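Local coordinates for DUF1893 domain-containing protein (Thermotoga maritima, PDB 1VK9) that is of unknown function but has a cytidine deaminase-like fold, binds zinc ions and has been found ADP-ribosylated, at residues 16-21 with 63-68; 53-58 with 80-85; 72-77 with 129-134; 90-95 with 107-112. One frame throughout, in Å; residues are numbered along the deposited sequence.

Overall arrangement
From the N terminus, helix 15-27 meets strand 65-68 in contact 1, closing a loop that carries a hairpin of strands and helix 49-57. Contact 2 crosses it: residues 53-58, lying within that loop, pair with 80-85 beyond it, and Asp85 OD1 and N bond back to Gly63 and Ser64. Contact 3 crosses contact 2 in turn, joining the start of helix 73-82 to residues 129-134 and closing the longest loop of the four. Contact 4, between 90-95 and 107-112, is enclosed within that loop and continues the sheet from contact 1 through a bond between Asp68 O and Lys90 N. Contact 1 sets a helix on the mixed sheet, contact 4 extends the sheet, and contacts 2 and 3 join helices.

Contact 1: residues 16-21 with 63-68; sequences NLLRSA and GSLVID
The backbone bond from Ala21 N to Leu17 O, 2.8 Å long, holds one turn of helix 15-27 whose inner side rests on strand 65-68. No hydrogen bond passes between the two segments; apolar side chains carry the contact, pressing on each other and on the helix backbone. Leu65 is the main wedge. Its CG lies between the backbone N and the carbonyl carbon (chi1 62°), and its two methyls then split their work. CD2 goes to the helix backbone, 3.8 Å from Leu18 N, and touches Leu17 CB. CD1 turns to the next turn of the helix and meets Ala21 CB at 3.8 Å. From the same face of the strand comes Ile67, whose extended CG1 branch (chi2 177°) presents CD1 to Ala21 CB at 3.7 Å. The small alanine is thus touched by methyl groups of two alternate strand residues. Leu18 completes the cluster: its CD1 approaches Leu65 CD1 at 4.2 Å and Ile67 CD1 at 4.4 Å. Helix and strand run in broadly the same direction, 40° apart, with axes 9.7 Å from each other at closest approach. Tyr35 of the adjacent strand 32-35 also touches Leu17 and Ala21, while Val66 points from the strand to Leu79 of helix 73-82 on the other face. His88, a zinc ligand, has its side chain about 4 Å from that of Leu18. Helices packed on both faces of a central mixed sheet are what the three-layer alpha/beta/alpha sandwich of the cytidine deaminase-like fold consists of.

Contact 2: residues 53-58 with 80-85; sequences ELFKRF and LKMKPD
Met82, modelled as selenomethionine, lies obliquely against both Leu54 and Phe55, and its selenium occupies the angle between these two neighbours on helix 49-57. SE is 3.8 Å from Phe55 CA and 3.9 Å from Leu54 CG, resting on the helix backbone as much as on its side chains. Relative to the Phe55 ring it forms a Met-aromatic contact of slanting geometry: SE stands 5.3 Å from the ring centroid, 65° off the normal. CG of Met82 makes the closer touch to this ring, 3.9 Å from Phe55 CD1, and also approaches at a slant. The chain bends at its last torsion (chi3 -80°), which brings CE back to within 4.2 Å of Leu54 CD2. One atom further round the same rim, at CE1, the aliphatic part of Lys81 takes over. Its CG meets Phe55 CE1 at 3.9 Å, near the ring plane and therefore at the edge, with CB just beyond. Phe55 CG is anti to the backbone N (chi1 -166°), and the CD1-CE1 side of its ring meets the neighbouring helix. Phe58 has a lesser share, its carbonyl O lying 4.4 Å from Met82 CG, while Leu54 CD1 sits in plane at the edge of the Phe58 ring. The contact joins the C-terminal part of helix 49-57 to that of helix 73-82. Phe78 of the latter stacks edge-to-face with Phe55, Ile141 of helix 137-145 touches Phe55 and Lys81, and Phe41 of strand 39-43 packs on Leu54.

Contact 3: residues 72-77 with 129-134; sequences GKAAAS and KLVLEM
Lys73 NZ spends two hydrogen bonds on main-chain carbonyls of the other segment, reaching Met134 O at 2.8 Å and Leu132 O at 3.2 Å. The shorter bond is also the more nearly aligned with its carbonyl, with a C=O...N angle of 159° and the amine tilted modestly from the carbonyl plane. At Leu132 O the amine stands above the plane, 45° out of it. The lysine chain runs nearly straight to CE and bends only at its last torsion (chi4 144°), bringing NZ within bonding distance of both oxygens. On the way CD passes 3.5 Å from Val131 O. Closer to the backbone, Val131 CG2 settles over the first turn of helix 73-82, 3.8 Å from Ala74 N and 3.9 Å from Lys73 CB, with Ala74 CB a little farther off. Inside that turn Lys73 O is gripped twice by Ser77, from its N and from its OG, which reach it from opposite faces of the carbonyl plane. Glu128 holds Lys73 N, and Ile140 of helix 137-145 packs on both Lys73 and Val131. Gly72 takes the N-cap position, and the amides of Ala74 and Ala75 bond to oxygens of an unidentified ligand of unknown charge, as amides at a helix N terminus commonly do.

Contact 4: residues 90-95 with 107-112; sequences KVISKP and FSYDEK. With ZN (zinc ion), chain E.
Residues 91-92 and 111-112 run parallel, pairing Val91 with Glu111 and Ile92 with Lys112, and the firm link is Ile92 N to Glu111 O, 3.0 Å long with an N-H...O angle of 166°. Lys90 O receives weaker bonds from Asp110 N and Glu111 N, where both chains turn a corner. CA-H...O contacts, from Val91 CA to Glu111 O and from Lys112 CA to Ile92 O, fill in the pairing. Ile92 carries the side-chain packing. Its CG2 sits over one face of the Tyr109 ring, 4.0 Å from the centroid and 29° off the normal, a CH-pi contact that also brings it 3.6 Å from Tyr109 CG. The CG1 branch is extended at chi2 (161°), which puts CD1 at the Phe107 ring, 4.0 Å from CE2 and oblique to it. Ile92 thus crosses both aromatic side chains at about a right angle. At the corner, Asp110 CB lies 3.2 Å from Lys90 O, and its carboxylate crosses the base of the Lys90 chain obliquely. Asp110 OD2 binds a zinc ion at 1.9 Å; a water at 2.2 Å and His88 NE2 also bind this metal. Strands 86-93 and 107-109 are the arms of a beta-alpha-beta unit with helix 94-102 as crossover, and 111-113 carries the parallel pairing on beyond the corner. Met100 touches Ile92 and Phe107, and Leu97 touches Tyr109. On its other edge strand 86-93 pairs with strands 65-68 and 70-71, so the contact extends the central sheet.

Contact 1: residues 16-21 with 63-68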
loop_
_atom_site.group_PDB
_atom_site.type_symbol
_atom_site.label_atom_id
_atom_site.label_comp_id
_atom_site.label_asym_id
_atom_site.label_seq_id
_atom_site.Cartn_x
_atom_site.Cartn_y
_atom_site.Cartn_z
ATOM N N ASN A 16 -18.860 4.096 -1.825
ATOM C CA ASN A 16 -19.416 3.015 -2.632
ATOM C C ASN A 16 -18.410 2.415 -3.614
ATOM O O ASN A 16 -18.648 1.333 -4.162
ATOM C CB ASN A 16 -20.720 3.447 -3.330
ATOM C CG ASN A 16 -20.491 4.529 -4.373
ATOM O OD1 ASN A 16 -19.657 5.442 -4.196
ATOM N ND2 ASN A 16 -21.225 4.434 -5.479
ATOM N N LEU A 17 -17.295 3.113 -3.829
ATOM C CA LEU A 17 -16.215 2.609 -4.675
ATOM C C LEU A 17 -15.397 1.619 -3.863
ATOM O O LEU A 17 -15.005 0.553 -4.350
ATOM C CB LEU A 17 -15.324 3.751 -5.161
ATOM C CG LEU A 17 -15.274 4.068 -6.659
ATOM C CD1 LEU A 17 -16.576 4.719 -7.170
ATOM C CD2 LEU A 17 -14.077 4.969 -6.953
ATOM N N LEU A 18 -15.144 1.981 -2.609
ATOM C CA LEU A 18 -14.505 1.073 -1.678
ATOM C C LEU A 18 -15.372 -0.160 -1.573
ATOM O O LEU A 18 -14.879 -1.262 -1.729
ATOM C CB LEU A 18 -14.318 1.726 -0.309
ATOM C CG LEU A 18 -13.612 0.872 0.738
ATOM C CD1 LEU A 18 -12.313 0.316 0.179
ATOM C CD2 LEU A 18 -13.372 1.658 2.014
ATOM N N ARG A 19 -16.667 0.041 -1.339
ATOM C CA ARG A 19 -17.637 -1.054 -1.282
ATOM C C ARG A 19 -17.516 -1.976 -2.498
ATOM O O ARG A 19 -17.461 -3.186 -2.345
ATOM C CB ARG A 19 -19.055 -0.496 -1.195
ATOM C CG ARG A 19 -19.989 -1.196 -0.220
ATOM C CD ARG A 19 -21.421 -0.678 -0.302
ATOM N NE ARG A 19 -22.199 -1.101 0.854
ATOM N N SER A 20 -17.456 -1.394 -3.691
ATOM C CA SER A 20 -17.344 -2.148 -4.937
ATOM C C SER A 20 -16.021 -2.878 -5.085
ATOM O O SER A 20 -15.977 -4.002 -5.568
ATOM C CB SER A 20 -17.521 -1.212 -6.132
ATOM O OG SER A 20 -18.887 -0.962 -6.371
ATOM N N ALA A 21 -14.936 -2.224 -4.699
ATOM C CA ALA A 21 -13.610 -2.808 -4.846
ATOM C C ALA A 21 -13.449 -3.987 -3.906
ATOM O O ALA A 21 -12.782 -4.958 -4.248
ATOM C CB ALA A 21 -12.533 -1.769 -4.598
ATOM N N GLY A 63 -7.188 9.433 -7.959
ATOM C CA GLY A 63 -8.489 9.043 -8.470
ATOM C C GLY A 63 -8.745 7.569 -8.227
ATOM O O GLY A 63 -9.803 7.049 -8.557
ATOM N N SER A 64 -7.770 6.885 -7.646
ATOM C CA SER A 64 -7.904 5.459 -7.455
ATOM C C SER A 64 -7.774 5.104 -6.001
ATOM O O SER A 64 -7.262 5.895 -5.208
ATOM C CB SER A 64 -6.853 4.726 -8.270
ATOM O OG SER A 64 -7.305 4.608 -9.602
ATOM N N LEU A 65 -8.254 3.920 -5.642
ATOM C CA LEU A 65 -7.987 3.382 -4.317
ATOM C C LEU A 65 -7.217 2.079 -4.435
ATOM O O LEU A 65 -7.331 1.374 -5.451
ATOM C CB LEU A 65 -9.275 3.201 -3.512
ATOM C CG LEU A 65 -10.316 2.251 -4.052
ATOM C CD1 LEU A 65 -10.152 0.902 -3.409
ATOM C CD2 LEU A 65 -11.653 2.806 -3.723
ATOM N N VAL A 66 -6.429 1.775 -3.403
ATOM C CA VAL A 66 -5.682 0.523 -3.337
ATOM C C VAL A 66 -6.153 -0.316 -2.164
ATOM O O VAL A 66 -6.287 0.192 -1.062
ATOM C CB VAL A 66 -4.171 0.783 -3.172
ATOM C CG1 VAL A 66 -3.414 -0.521 -2.882
ATOM C CG2 VAL A 66 -3.619 1.516 -4.394
ATOM N N ILE A 67 -6.407 -1.599 -2.410
ATOM C CA ILE A 67 -6.628 -2.570 -1.335
ATOM C C ILE A 67 -5.447 -3.528 -1.234
ATOM O O ILE A 67 -4.961 -4.044 -2.231
ATOM C CB ILE A 67 -7.953 -3.356 -1.529
ATOM C CG1 ILE A 67 -9.139 -2.390 -1.622
ATOM C CG2 ILE A 67 -8.148 -4.373 -0.373
ATOM C CD1 ILE A 67 -10.450 -3.076 -1.891
ATOM N N ASP A 68 -4.991 -3.772 -0.023
ATOM C CA ASP A 68 -3.839 -4.619 0.194
ATOM C C ASP A 68 -4.070 -5.523 1.413
ATOM O O ASP A 68 -4.634 -5.096 2.417
ATOM C CB ASP A 68 -2.596 -3.742 0.372
ATOM C CG ASP A 68 -1.309 -4.508 0.178
ATOM O OD1 ASP A 68 -1.364 -5.748 0.029
ATOM O OD2 ASP A 68 -0.195 -3.961 0.164
#

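Contact 2: residues 53-58 with 80-85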
loop_
_atom_site.group_PDB
_atom_site.type_symbol
_atom_site.label_atom_id
_atom_site.label_comp_id
_atom_site.label_asym_id
_atom_site.label_seq_id
_atom_site.Cartn_x
_atom_site.Cartn_y
_atom_site.Cartn_z
ATOM N N GLU A 53 5.483 -4.653 -8.773
ATOM C CA GLU A 53 4.875 -4.742 -10.101
ATOM C C GLU A 53 3.995 -3.486 -10.255
ATOM O O GLU A 53 4.179 -2.711 -11.200
ATOM C CB GLU A 53 4.080 -6.068 -10.319
ATOM C CG GLU A 53 4.900 -7.346 -10.624
ATOM C CD GLU A 53 4.061 -8.628 -10.908
ATOM O OE1 GLU A 53 3.527 -8.748 -12.047
ATOM O OE2 GLU A 53 3.959 -9.550 -10.033
ATOM N N LEU A 54 3.094 -3.243 -9.304
ATOM C CA LEU A 54 2.220 -2.071 -9.348
ATOM C C LEU A 54 2.994 -0.743 -9.488
ATOM O O LEU A 54 2.661 0.098 -10.319
ATOM C CB LEU A 54 1.321 -2.030 -8.114
ATOM C CG LEU A 54 0.391 -0.824 -7.894
ATOM C CD1 LEU A 54 -0.543 -0.606 -9.079
ATOM C CD2 LEU A 54 -0.410 -0.996 -6.601
ATOM N N PHE A 55 4.030 -0.565 -8.674
ATOM C CA PHE A 55 4.899 0.601 -8.753
ATOM C C PHE A 55 5.529 0.788 -10.134
ATOM O O PHE A 55 5.639 1.897 -10.630
ATOM C CB PHE A 55 6.003 0.465 -7.715
ATOM C CG PHE A 55 6.762 1.736 -7.454
ATOM C CD1 PHE A 55 6.267 2.687 -6.576
ATOM C CD2 PHE A 55 7.998 1.959 -8.057
ATOM C CE1 PHE A 55 6.974 3.861 -6.322
ATOM C CE2 PHE A 55 8.708 3.120 -7.818
ATOM C CZ PHE A 55 8.201 4.082 -6.952
ATOM N N LYS A 56 5.956 -0.307 -10.747
ATOM C CA LYS A 56 6.626 -0.260 -12.031
ATOM C C LYS A 56 5.628 0.104 -13.126
ATOM O O LYS A 56 6.036 0.558 -14.187
ATOM C CB LYS A 56 7.284 -1.616 -12.329
ATOM C CG LYS A 56 8.548 -1.941 -11.512
ATOM C CD LYS A 56 9.799 -1.201 -12.060
ATOM C CE LYS A 56 11.121 -1.624 -11.371
ATOM N NZ LYS A 56 11.530 -3.038 -11.662
ATOM N N ARG A 57 4.331 -0.092 -12.866
ATOM C CA ARG A 57 3.294 0.052 -13.897
ATOM C C ARG A 57 2.671 1.440 -14.040
ATOM O O ARG A 57 2.291 1.785 -15.151
ATOM C CB ARG A 57 2.174 -0.966 -13.691
ATOM C CG ARG A 57 1.690 -1.673 -14.955
ATOM C CD ARG A 57 0.551 -2.687 -14.673
ATOM N NE ARG A 57 0.401 -3.712 -15.703
ATOM C CZ ARG A 57 0.093 -3.450 -16.976
ATOM N NH1 ARG A 57 -0.105 -2.193 -17.364
ATOM N NH2 ARG A 57 -0.019 -4.436 -17.869
ATOM N N PHE A 58 2.534 2.209 -12.944
ATOM C CA PHE A 58 1.859 3.517 -12.961
ATOM C C PHE A 58 2.663 4.564 -12.222
ATOM O O PHE A 58 3.156 4.319 -11.106
ATOM C CB PHE A 58 0.478 3.510 -12.276
ATOM C CG PHE A 58 -0.482 2.538 -12.831
ATOM C CD1 PHE A 58 -1.168 2.812 -14.014
ATOM C CD2 PHE A 58 -0.732 1.331 -12.153
ATOM C CE1 PHE A 58 -2.074 1.870 -14.544
ATOM C CE2 PHE A 58 -1.630 0.391 -12.670
ATOM C CZ PHE A 58 -2.306 0.660 -13.870
ATOM N N LEU A 80 2.648 5.209 -0.648
ATOM C CA LEU A 80 2.685 6.645 -0.348
ATOM C C LEU A 80 3.192 7.433 -1.544
ATOM O O LEU A 80 2.628 8.483 -1.904
ATOM C CB LEU A 80 3.573 6.959 0.852
ATOM C CG LEU A 80 2.960 6.819 2.250
ATOM C CD1 LEU A 80 3.933 7.341 3.285
ATOM C CD2 LEU A 80 1.648 7.537 2.381
ATOM N N LYS A 81 4.242 6.920 -2.177
ATOM C CA LYS A 81 4.810 7.604 -3.324
ATOM C C LYS A 81 3.806 7.676 -4.480
ATOM O O LYS A 81 3.797 8.654 -5.244
ATOM C CB LYS A 81 6.129 6.963 -3.762
ATOM C CG LYS A 81 6.750 7.559 -5.014
ATOM C CD LYS A 81 7.158 9.028 -4.804
ATOM C CE LYS A 81 8.642 9.287 -5.043
ATOM N NZ LYS A 81 8.807 9.357 -6.484
HETATM N N MSE A 82 2.935 6.676 -4.584
HETATM C CA MSE A 82 2.046 6.621 -5.736
HETATM C C MSE A 82 0.829 7.513 -5.576
HETATM O O MSE A 82 0.093 7.735 -6.533
HETATM C CB MSE A 82 1.638 5.194 -6.021
HETATM C CG MSE A 82 2.729 4.411 -6.687
HETATM SE SE MSE A 82 2.140 2.613 -7.117
HETATM C CE MSE A 82 2.362 1.843 -5.345
ATOM N N LYS A 83 0.625 8.017 -4.363
ATOM C CA LYS A 83 -0.447 8.960 -4.093
ATOM C C LYS A 83 -1.859 8.445 -4.458
ATOM O O LYS A 83 -2.595 9.065 -5.234
ATOM C CB LYS A 83 -0.118 10.291 -4.763
ATOM C CG LYS A 83 1.162 10.901 -4.197
ATOM C CD LYS A 83 1.317 12.395 -4.494
ATOM C CE LYS A 83 0.171 13.190 -3.892
ATOM N NZ LYS A 83 0.589 14.521 -3.406
ATOM N N PRO A 84 -2.259 7.303 -3.905
ATOM C CA PRO A 84 -3.648 6.865 -4.084
ATOM C C PRO A 84 -4.570 7.721 -3.187
ATOM O O PRO A 84 -4.082 8.296 -2.212
ATOM C CB PRO A 84 -3.606 5.411 -3.625
ATOM C CG PRO A 84 -2.489 5.358 -2.651
ATOM C CD PRO A 84 -1.474 6.346 -3.098
ATOM N N ASP A 85 -5.854 7.816 -3.513
ATOM C CA ASP A 85 -6.801 8.590 -2.727
ATOM C C ASP A 85 -6.958 7.909 -1.348
ATOM O O ASP A 85 -6.977 8.586 -0.302
ATOM C CB ASP A 85 -8.177 8.684 -3.426
ATOM C CG ASP A 85 -8.149 9.413 -4.798
ATOM O OD1 ASP A 85 -7.073 9.795 -5.329
ATOM O OD2 ASP A 85 -9.202 9.640 -5.433
#

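Contact 3: residues 72-77 with 129-134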
loop_
_atom_site.group_PDB
_atom_site.type_symbol
_atom_site.label_atom_id
_atom_site.label_comp_id
_atom_site.label_asym_id
_atom_site.label_seq_id
_atom_site.Cartn_x
_atom_site.Cartn_y
_atom_site.Cartn_z
ATOM N N GLY A 72 2.889 -3.355 5.366
ATOM C CA GLY A 72 4.006 -3.045 6.241
ATOM C C GLY A 72 4.634 -1.732 5.818
ATOM O O GLY A 72 4.171 -1.099 4.866
ATOM N N LYS A 73 5.692 -1.324 6.505
ATOM C CA LYS A 73 6.410 -0.101 6.141
ATOM C C LYS A 73 6.904 -0.097 4.683
ATOM O O LYS A 73 6.824 0.928 3.978
ATOM C CB LYS A 73 7.586 0.106 7.073
ATOM C CG LYS A 73 7.831 1.515 7.425
ATOM C CD LYS A 73 9.051 1.602 8.304
ATOM C CE LYS A 73 9.538 2.999 8.323
ATOM N NZ LYS A 73 10.058 3.330 9.630
ATOM N N ALA A 74 7.420 -1.242 4.239
ATOM C CA ALA A 74 7.901 -1.343 2.875
ATOM C C ALA A 74 6.786 -0.994 1.876
ATOM O O ALA A 74 6.973 -0.061 1.099
ATOM C CB ALA A 74 8.478 -2.677 2.616
ATOM N N ALA A 75 5.625 -1.672 1.938
ATOM C CA ALA A 75 4.482 -1.388 1.049
ATOM C C ALA A 75 3.927 0.013 1.243
ATOM O O ALA A 75 3.557 0.687 0.272
ATOM C CB ALA A 75 3.381 -2.403 1.238
ATOM N N ALA A 76 3.853 0.462 2.496
ATOM C CA ALA A 76 3.385 1.820 2.773
ATOM C C ALA A 76 4.208 2.848 1.976
ATOM O O ALA A 76 3.645 3.756 1.373
ATOM C CB ALA A 76 3.438 2.116 4.250
ATOM N N SER A 77 5.528 2.670 1.941
ATOM C CA SER A 77 6.408 3.577 1.224
ATOM C C SER A 77 6.081 3.616 -0.261
ATOM O O SER A 77 5.939 4.696 -0.855
ATOM C CB SER A 77 7.871 3.198 1.435
ATOM O OG SER A 77 8.246 3.382 2.788
ATOM N N LYS A 129 12.094 -5.911 8.729
ATOM C CA LYS A 129 13.261 -5.681 9.581
ATOM C C LYS A 129 14.235 -4.771 8.859
ATOM O O LYS A 129 14.772 -3.827 9.461
ATOM C CB LYS A 129 13.972 -6.973 10.002
ATOM C CG LYS A 129 15.143 -6.759 11.004
ATOM C CD LYS A 129 15.720 -8.089 11.536
ATOM C CE LYS A 129 17.254 -8.051 11.691
ATOM N NZ LYS A 129 17.859 -9.392 11.459
ATOM N N LEU A 130 14.459 -5.043 7.573
ATOM C CA LEU A 130 15.327 -4.211 6.754
ATOM C C LEU A 130 14.972 -2.715 6.860
ATOM O O LEU A 130 15.839 -1.880 7.137
ATOM C CB LEU A 130 15.271 -4.686 5.300
ATOM C CG LEU A 130 16.124 -3.938 4.275
ATOM C CD1 LEU A 130 17.621 -3.858 4.701
ATOM C CD2 LEU A 130 15.952 -4.557 2.881
ATOM N N VAL A 131 13.697 -2.379 6.674
ATOM C CA VAL A 131 13.296 -0.981 6.570
ATOM C C VAL A 131 12.805 -0.393 7.884
ATOM O O VAL A 131 12.435 0.795 7.927
ATOM C CB VAL A 131 12.230 -0.770 5.463
ATOM C CG1 VAL A 131 12.738 -1.294 4.131
ATOM C CG2 VAL A 131 10.902 -1.434 5.841
ATOM N N LEU A 132 12.800 -1.211 8.947
ATOM C CA LEU A 132 12.180 -0.829 10.232
ATOM C C LEU A 132 12.741 0.458 10.836
ATOM O O LEU A 132 11.968 1.321 11.215
ATOM C CB LEU A 132 12.229 -1.967 11.264
ATOM C CG LEU A 132 11.652 -1.717 12.676
ATOM C CD1 LEU A 132 10.137 -1.927 12.755
ATOM C CD2 LEU A 132 12.350 -2.589 13.720
ATOM N N GLU A 133 14.064 0.590 10.933
ATOM C CA GLU A 133 14.608 1.819 11.507
ATOM C C GLU A 133 15.005 2.912 10.424
ATOM O O GLU A 133 15.764 3.843 10.685
ATOM C CB GLU A 133 15.608 1.562 12.699
ATOM C CG GLU A 133 15.047 0.790 13.947
ATOM C CD GLU A 133 14.271 1.594 15.060
ATOM O OE1 GLU A 133 14.519 2.801 15.304
ATOM O OE2 GLU A 133 13.397 0.998 15.765
HETATM N N MSE A 134 14.434 2.802 9.225
HETATM C CA MSE A 134 14.608 3.789 8.176
HETATM C C MSE A 134 13.437 4.766 8.132
HETATM O O MSE A 134 12.292 4.360 8.304
HETATM C CB MSE A 134 14.688 3.093 6.848
HETATM C CG MSE A 134 16.012 2.450 6.576
HETATM SE SE MSE A 134 16.072 1.506 4.836
HETATM C CE MSE A 134 16.030 3.106 3.661
#

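Contact 4: residues 90-95 with 107-112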
loop_
_atom_site.group_PDB
_atom_site.type_symbol
_atom_site.label_atom_id
_atom_site.label_comp_id
_atom_site.label_asym_id
_atom_site.label_seq_id
_atom_site.Cartn_x
_atom_site.Cartn_y
_atom_site.Cartn_z
ATOM N N LYS A 90 -6.178 -4.873 4.862
ATOM C CA LYS A 90 -6.871 -5.876 5.664
ATOM C C LYS A 90 -6.133 -6.036 7.001
ATOM O O LYS A 90 -6.755 -6.099 8.057
ATOM C CB LYS A 90 -7.034 -7.194 4.909
ATOM C CG LYS A 90 -7.676 -8.297 5.733
ATOM C CD LYS A 90 -8.000 -9.509 4.880
ATOM C CE LYS A 90 -8.403 -10.675 5.757
ATOM N NZ LYS A 90 -9.499 -11.423 5.110
ATOM N N VAL A 91 -4.805 -6.071 6.941
ATOM C CA VAL A 91 -3.954 -5.989 8.119
ATOM C C VAL A 91 -2.881 -4.938 7.845
ATOM O O VAL A 91 -2.258 -4.960 6.779
ATOM C CB VAL A 91 -3.201 -7.320 8.407
ATOM C CG1 VAL A 91 -2.389 -7.202 9.681
ATOM C CG2 VAL A 91 -4.123 -8.452 8.526
ATOM N N ILE A 92 -2.659 -4.047 8.811
ATOM C CA ILE A 92 -1.589 -3.056 8.750
ATOM C C ILE A 92 -0.663 -3.183 9.957
ATOM O O ILE A 92 -1.118 -3.436 11.074
ATOM C CB ILE A 92 -2.197 -1.645 8.694
ATOM C CG1 ILE A 92 -1.154 -0.607 8.323
ATOM C CG2 ILE A 92 -2.859 -1.256 10.023
ATOM C CD1 ILE A 92 -1.768 0.689 7.802
ATOM N N SER A 93 0.636 -3.005 9.751
ATOM C CA SER A 93 1.564 -3.029 10.875
ATOM C C SER A 93 1.681 -1.635 11.451
ATOM O O SER A 93 1.450 -0.649 10.753
ATOM C CB SER A 93 2.930 -3.539 10.449
ATOM O OG SER A 93 3.663 -2.517 9.810
ATOM N N LYS A 94 2.043 -1.561 12.728
ATOM C CA LYS A 94 2.193 -0.303 13.440
ATOM C C LYS A 94 3.155 0.681 12.755
ATOM O O LYS A 94 2.837 1.856 12.693
ATOM C CB LYS A 94 2.611 -0.558 14.890
ATOM C CG LYS A 94 2.365 0.597 15.841
ATOM C CD LYS A 94 2.596 0.148 17.275
ATOM C CE LYS A 94 3.782 0.866 17.911
ATOM N NZ LYS A 94 4.370 0.033 18.984
ATOM N N PRO A 95 4.327 0.238 12.279
ATOM C CA PRO A 95 5.215 1.123 11.534
ATOM C C PRO A 95 4.519 1.740 10.337
ATOM O O PRO A 95 4.647 2.947 10.141
ATOM C CB PRO A 95 6.337 0.190 11.094
ATOM C CG PRO A 95 6.405 -0.847 12.170
ATOM C CD PRO A 95 4.952 -1.089 12.468
ATOM N N PHE A 107 -6.387 6.335 4.865
ATOM C CA PHE A 107 -6.292 4.881 4.870
ATOM C C PHE A 107 -7.234 4.285 5.921
ATOM O O PHE A 107 -7.670 4.984 6.811
ATOM C CB PHE A 107 -4.834 4.434 5.085
ATOM C CG PHE A 107 -4.346 4.637 6.494
ATOM C CD1 PHE A 107 -3.817 5.870 6.886
ATOM C CD2 PHE A 107 -4.442 3.605 7.435
ATOM C CE1 PHE A 107 -3.385 6.080 8.202
ATOM C CE2 PHE A 107 -4.019 3.803 8.746
ATOM C CZ PHE A 107 -3.480 5.049 9.138
ATOM N N SER A 108 -7.556 3.005 5.790
ATOM C CA SER A 108 -8.401 2.327 6.755
ATOM C C SER A 108 -7.867 0.918 6.878
ATOM O O SER A 108 -7.129 0.480 5.993
ATOM C CB SER A 108 -9.870 2.333 6.306
ATOM O OG SER A 108 -10.000 1.774 5.014
ATOM N N TYR A 109 -8.219 0.220 7.963
ATOM C CA TYR A 109 -7.692 -1.121 8.202
ATOM C C TYR A 109 -8.654 -2.024 8.966
ATOM O O TYR A 109 -9.549 -1.543 9.642
ATOM C CB TYR A 109 -6.323 -1.070 8.898
ATOM C CG TYR A 109 -6.286 -0.356 10.248
ATOM C CD1 TYR A 109 -6.048 1.031 10.302
ATOM C CD2 TYR A 109 -6.465 -1.055 11.460
ATOM C CE1 TYR A 109 -6.018 1.719 11.498
ATOM C CE2 TYR A 109 -6.424 -0.373 12.681
ATOM C CZ TYR A 109 -6.193 1.023 12.677
ATOM O OH TYR A 109 -6.117 1.761 13.831
ATOM N N ASP A 110 -8.495 -3.337 8.841
ATOM C CA ASP A 110 -9.362 -4.252 9.576
ATOM C C ASP A 110 -8.694 -4.682 10.883
ATOM O O ASP A 110 -9.350 -4.741 11.908
ATOM C CB ASP A 110 -9.790 -5.438 8.705
ATOM C CG ASP A 110 -10.528 -4.987 7.443
ATOM O OD1 ASP A 110 -11.353 -4.043 7.555
ATOM O OD2 ASP A 110 -10.339 -5.478 6.286
ATOM N N GLU A 111 -7.389 -4.947 10.847
ATOM C CA GLU A 111 -6.622 -5.397 12.005
ATOM C C GLU A 111 -5.315 -4.620 12.002
ATOM O O GLU A 111 -4.793 -4.303 10.935
ATOM C CB GLU A 111 -6.345 -6.917 11.944
ATOM C CG GLU A 111 -5.647 -7.422 13.208
ATOM C CD GLU A 111 -5.228 -8.905 13.224
ATOM O OE1 GLU A 111 -5.633 -9.648 12.313
ATOM O OE2 GLU A 111 -4.499 -9.335 14.184
ATOM N N LYS A 112 -4.794 -4.309 13.189
ATOM C CA LYS A 112 -3.492 -3.634 13.342
ATOM C C LYS A 112 -2.586 -4.636 14.037
ATOM O O LYS A 112 -3.058 -5.385 14.865
ATOM C CB LYS A 112 -3.705 -2.375 14.171
ATOM C CG LYS A 112 -2.529 -1.559 14.629
ATOM C CD LYS A 112 -3.060 -0.672 15.781
ATOM C CE LYS A 112 -1.961 0.046 16.558
ATOM N NZ LYS A 112 -2.438 1.390 17.033
HETATM ZN ZN ZN E . -11.291 -4.907 4.806
HETATM O O HOH W 1 -10.267 -6.384 3.515
#